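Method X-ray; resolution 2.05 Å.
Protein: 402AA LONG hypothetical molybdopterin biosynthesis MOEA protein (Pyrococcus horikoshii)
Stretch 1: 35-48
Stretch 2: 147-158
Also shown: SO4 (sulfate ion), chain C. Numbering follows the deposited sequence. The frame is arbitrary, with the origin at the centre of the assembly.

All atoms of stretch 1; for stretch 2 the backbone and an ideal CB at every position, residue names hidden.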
# COMPACT_ATOMS: atom_id res chain seq x y z
N GLY A 35 2.00 2.17 -7.90
CA GLY A 35 2.54 0.98 -7.26
C GLY A 35 3.62 1.24 -6.22
O GLY A 35 3.86 0.39 -5.37
N ARG A 36 4.26 2.40 -6.27
CA ARG A 36 5.31 2.72 -5.31
C ARG A 36 4.75 3.15 -3.96
O ARG A 36 3.56 3.42 -3.82
CB ARG A 36 6.23 3.81 -5.88
CG ARG A 36 6.88 3.44 -7.21
CD ARG A 36 7.77 2.20 -7.07
NE ARG A 36 8.94 2.43 -6.23
CZ ARG A 36 10.13 2.81 -6.69
NH1 ARG A 36 10.31 3.00 -7.99
NH2 ARG A 36 11.14 2.99 -5.85
N ILE A 37 5.62 3.19 -2.95
CA ILE A 37 5.23 3.56 -1.60
C ILE A 37 5.78 4.94 -1.24
O ILE A 37 6.99 5.15 -1.32
CB ILE A 37 5.77 2.54 -0.57
CG1 ILE A 37 5.33 1.12 -0.95
CG2 ILE A 37 5.29 2.90 0.82
CD1 ILE A 37 3.84 0.91 -0.94
N ALA A 38 4.90 5.85 -0.84
CA ALA A 38 5.31 7.21 -0.47
C ALA A 38 6.30 7.18 0.70
O ALA A 38 6.02 6.60 1.75
CB ALA A 38 4.08 8.04 -0.09
N ALA A 39 7.46 7.82 0.52
CA ALA A 39 8.48 7.85 1.56
C ALA A 39 8.19 8.87 2.66
O ALA A 39 8.84 8.86 3.70
CB ALA A 39 9.85 8.11 0.94
N GLU A 40 7.23 9.76 2.43
CA GLU A 40 6.86 10.76 3.43
C GLU A 40 5.51 11.38 3.13
O GLU A 40 5.00 11.27 2.00
CB GLU A 40 7.92 11.87 3.51
CG GLU A 40 8.19 12.59 2.21
CD GLU A 40 9.19 13.72 2.37
OE1 GLU A 40 10.22 13.52 3.04
OE2 GLU A 40 8.95 14.81 1.81
N ASP A 41 4.93 12.02 4.14
CA ASP A 41 3.63 12.66 3.97
C ASP A 41 3.76 13.69 2.85
O ASP A 41 4.84 14.24 2.63
CB ASP A 41 3.20 13.37 5.26
CG ASP A 41 3.09 12.42 6.44
OD1 ASP A 41 2.50 11.33 6.30
OD2 ASP A 41 3.59 12.79 7.53
N ILE A 42 2.66 13.93 2.15
CA ILE A 42 2.63 14.93 1.08
C ILE A 42 1.42 15.81 1.35
O ILE A 42 0.30 15.32 1.48
CB ILE A 42 2.47 14.29 -0.31
CG1 ILE A 42 3.60 13.29 -0.55
CG2 ILE A 42 2.49 15.38 -1.38
CD1 ILE A 42 3.48 12.53 -1.85
N TYR A 43 1.65 17.12 1.42
CA TYR A 43 0.58 18.08 1.69
C TYR A 43 0.31 18.90 0.43
O TYR A 43 1.22 19.18 -0.34
CB TYR A 43 1.01 18.98 2.85
CG TYR A 43 1.26 18.22 4.14
CD1 TYR A 43 0.22 17.95 5.03
CD2 TYR A 43 2.54 17.75 4.46
CE1 TYR A 43 0.45 17.24 6.21
CE2 TYR A 43 2.77 17.03 5.63
CZ TYR A 43 1.73 16.78 6.50
OH TYR A 43 1.95 16.07 7.66
N SER A 44 -0.94 19.28 0.21
CA SER A 44 -1.26 20.04 -0.99
C SER A 44 -0.47 21.33 -1.06
O SER A 44 -0.47 22.12 -0.12
CB SER A 44 -2.74 20.37 -1.07
OG SER A 44 -3.03 21.01 -2.30
N PRO A 45 0.23 21.56 -2.18
CA PRO A 45 1.04 22.77 -2.39
C PRO A 45 0.18 23.94 -2.90
O PRO A 45 0.67 25.06 -3.01
CB PRO A 45 2.05 22.32 -3.43
CG PRO A 45 1.22 21.42 -4.29
CD PRO A 45 0.44 20.61 -3.29
N ILE A 46 -1.08 23.67 -3.21
CA ILE A 46 -1.96 24.73 -3.71
C ILE A 46 -3.38 24.57 -3.21
O ILE A 46 -3.76 23.51 -2.70
CB ILE A 46 -2.06 24.73 -5.25
CG1 ILE A 46 -2.65 23.40 -5.72
CG2 ILE A 46 -0.69 24.98 -5.88
CD1 ILE A 46 -3.11 23.40 -7.16
N ASP A 47 -4.16 25.64 -3.35
CA ASP A 47 -5.57 25.64 -2.98
C ASP A 47 -6.30 25.06 -4.19
O ASP A 47 -5.91 25.30 -5.33
CB ASP A 47 -6.10 27.06 -2.76
CG ASP A 47 -5.75 27.62 -1.40
OD1 ASP A 47 -6.11 27.00 -0.37
OD2 ASP A 47 -5.12 28.71 -1.36
N VAL A 48 -7.37 24.32 -3.93
CA VAL A 48 -8.18 23.74 -4.98
C VAL A 48 -9.64 24.08 -4.69
O VAL A 48 -10.17 23.72 -3.64
CB VAL A 48 -8.06 22.20 -5.01
CG1 VAL A 48 -8.89 21.65 -6.16
CG2 VAL A 48 -6.60 21.78 -5.13
N UNK A 147 -7.90 22.57 0.66
CA UNK A 147 -7.14 23.70 1.20
C UNK A 147 -5.64 23.47 1.07
O UNK A 147 -5.15 22.37 1.30
CB UNK A 147 -7.51 23.94 2.67
N UNK A 148 -4.92 24.52 0.69
CA UNK A 148 -3.47 24.40 0.59
C UNK A 148 -2.98 23.91 1.95
O UNK A 148 -3.46 24.36 2.98
CB UNK A 148 -2.81 25.72 0.19
N UNK A 149 -2.05 22.96 1.94
CA UNK A 149 -1.52 22.43 3.20
C UNK A 149 -2.24 21.19 3.72
O UNK A 149 -1.83 20.61 4.72
CB UNK A 149 -1.58 23.52 4.27
N UNK A 150 -3.30 20.77 3.04
CA UNK A 150 -4.04 19.59 3.47
C UNK A 150 -3.25 18.31 3.20
O UNK A 150 -2.60 18.18 2.16
CB UNK A 150 -5.40 19.53 2.76
N UNK A 151 -3.31 17.35 4.12
CA UNK A 151 -2.61 16.09 3.94
C UNK A 151 -3.23 15.33 2.76
O UNK A 151 -4.43 15.03 2.77
CB UNK A 151 -2.66 15.25 5.22
N UNK A 152 -2.43 15.04 1.75
CA UNK A 152 -2.91 14.31 0.57
C UNK A 152 -2.54 12.83 0.56
O UNK A 152 -3.36 11.98 0.24
CB UNK A 152 -2.36 14.97 -0.70
N UNK A 153 -1.29 12.53 0.90
CA UNK A 153 -0.78 11.15 0.92
C UNK A 153 0.07 10.93 2.17
O UNK A 153 0.91 11.77 2.50
CB UNK A 153 0.04 10.85 -0.34
N UNK A 154 -0.14 9.82 2.87
CA UNK A 154 0.62 9.50 4.08
C UNK A 154 1.90 8.74 3.80
O UNK A 154 2.02 8.05 2.80
CB UNK A 154 -0.25 8.68 5.04
N UNK A 155 2.86 8.86 4.71
CA UNK A 155 4.11 8.13 4.57
C UNK A 155 3.70 6.66 4.63
O UNK A 155 2.86 6.29 5.45
CB UNK A 155 5.13 8.50 5.65
N UNK A 156 4.28 5.83 3.77
CA UNK A 156 3.95 4.41 3.79
C UNK A 156 2.71 4.05 2.99
O UNK A 156 2.33 2.88 2.92
CB UNK A 156 3.76 3.95 5.24
N UNK A 157 2.08 5.04 2.38
CA UNK A 157 0.89 4.77 1.60
C UNK A 157 1.26 4.33 0.19
O UNK A 157 2.20 4.86 -0.40
CB UNK A 157 -0.01 6.01 1.56
N UNK A 158 0.53 3.34 -0.34
CA UNK A 158 0.79 2.87 -1.69
C UNK A 158 0.09 3.83 -2.65
O UNK A 158 -1.03 4.25 -2.39
CB UNK A 158 0.31 1.43 -1.89
S SO4 C . -2.56 1.57 1.68
O1 SO4 C . -2.62 2.15 3.20
O2 SO4 C . -1.40 2.21 1.09
O3 SO4 C . -2.47 0.26 1.70
O4 SO4 C . -3.75 2.11 1.08

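The two stretches run antiparallel. Position 147 points its CA-to-CB bond away from stretch 1, so a polar or charged residue would do; it is Glu147, whose O accepts the N of 150 (3.0 Å) and closes a type II turn.

At 148 the bond runs sideways, past Asp47. The backbone N donates to Asp47 OD1 (2.9 Å), which any residue but proline could do, and a long, flexible side chain could follow the surface beyond. Lys148 is fully extended, its CE 3.4 Å from Pro45 O.

Position 149 has phi/psi of 93/-4, where a CB would jam against the preceding carbonyl O. Gly149 fits, and its N donates to Ser44 O (2.7 Å).

Position 150 points away and tolerates many residues. Arg150 extends outward while its O accepts Ser44 N (2.8 Å).

At 151 the ideal CB lies 3.8 Å from Tyr43 CE1, on the same side of the sheet as that ring; leucine, isoleucine, valine or methionine could pack there. Leu151 lays CD1 over the ring face, 4.2 Å from its centroid, a CH-pi contact.

Position 152 sits in the beta bulge, phi/psi -102/-44, with CB directed toward stretch 1 and 3.5 Å from Ile42 O. The CB points at the backbone of Ile42 to Ser44, whose nearest polar groups are already paired: Ile42 O takes two backbone donors, the N of 152 at 2.8 Å from Ile42 O and the N of 153 at 3.3 Å from Ile42 O, and Ser44 N gives to the O of Arg150. A side chain that asks for no partner, such as an aliphatic one, suits. Leu152 brings CD1 to 3.7 Å from Ser44 CB.

Position 153 shares the other side of the sheet with Ile42, its ideal CB 4.1 Å from Ile42 CD1 and 4.9 Å from Ala38 CB. A compact apolar residue is favoured; Val153 places CG1 3.7 Å from Ala38 CB, while its O accepts Ile42 N (2.8 Å).

Position 154 points away overall, leaving polar choices open. Lys154 begins a second type II turn.

At 155 the ideal CB is 3.6 Å from Glu40 CA, and N donates to Asp41 OD1 (3.0 Å). A long chain could skirt this backbone: Lys155 does, its CG 3.5 Å from Ala39 O.

Position 156, at 85/0, again calls for glycine; Gly156 N donates to Ala38 O (2.8 Å).

Position 157 points away, so polar residues suit. Glu157 accepts Ala38 N at its O (2.9 Å), and Glu157 OE1 accepts the N of Lys154 (2.9 Å).

At 158 the ideal CB is 3.7 Å from Ile37 CD1, and Gly35 O offers an acceptor further along. A long aliphatic chain could cover Ile37 CD1, but only one ending in a donor, such as lysine or arginine, could also approach Gly35 O as a donor. Arg158 sets its guanidinium face over Ile37 CD1, and NH1 lies 3.0 Å from Gly35 O; its N donates to sulfate O2 (2.7 Å).

Stretch 2 147-158: EKGRLLVKKGER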
# COMPACT_ATOMS: atom_id res chain seq x y z
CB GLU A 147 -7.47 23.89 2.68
CG GLU A 147 -8.16 25.20 3.03
CD GLU A 147 -8.25 25.41 4.53
OE1 GLU A 147 -7.19 25.50 5.18
OE2 GLU A 147 -9.38 25.48 5.05
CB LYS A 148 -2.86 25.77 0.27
CG LYS A 148 -1.35 25.76 0.10
CD LYS A 148 -0.84 27.14 -0.27
CE LYS A 148 0.67 27.18 -0.36
NZ LYS A 148 1.17 28.51 -0.81
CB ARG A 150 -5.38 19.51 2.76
CG ARG A 150 -6.25 18.35 3.23
CD ARG A 150 -7.57 18.29 2.49
NE ARG A 150 -8.44 17.24 3.01
CZ ARG A 150 -8.91 17.20 4.25
NH1 ARG A 150 -8.60 18.16 5.11
NH2 ARG A 150 -9.70 16.21 4.64
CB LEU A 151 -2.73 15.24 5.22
CG LEU A 151 -2.13 13.82 5.13
CD1 LEU A 151 -0.63 13.91 4.86
CD2 LEU A 151 -2.39 13.08 6.44
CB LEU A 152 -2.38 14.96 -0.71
CG LEU A 152 -2.72 16.44 -0.91
CD1 LEU A 152 -2.17 16.91 -2.23
CD2 LEU A 152 -4.23 16.61 -0.85
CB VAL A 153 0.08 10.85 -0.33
CG1 VAL A 153 0.72 9.48 -0.21
CG2 VAL A 153 -0.78 10.94 -1.59
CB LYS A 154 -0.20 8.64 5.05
CG LYS A 154 -1.39 9.32 5.71
CD LYS A 154 -2.03 8.36 6.71
CE LYS A 154 -3.31 8.94 7.31
NZ LYS A 154 -3.05 10.20 8.06
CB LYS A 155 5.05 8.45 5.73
CG LYS A 155 6.33 7.62 5.75
CD LYS A 155 7.12 7.90 7.02
CE LYS A 155 8.39 7.07 7.09
NZ LYS A 155 9.17 7.38 8.32
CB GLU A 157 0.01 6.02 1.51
CG GLU A 157 -1.36 5.77 0.92
CD GLU A 157 -2.20 7.04 0.84
OE1 GLU A 157 -2.00 7.94 1.68
OE2 GLU A 157 -3.07 7.14 -0.06
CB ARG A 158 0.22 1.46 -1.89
CG ARG A 158 0.50 0.89 -3.28
CD ARG A 158 -0.14 -0.49 -3.46
NE ARG A 158 0.43 -1.50 -2.56
CZ ARG A 158 1.64 -2.05 -2.70
NH1 ARG A 158 2.42 -1.69 -3.71
NH2 ARG A 158 2.05 -2.96 -1.83
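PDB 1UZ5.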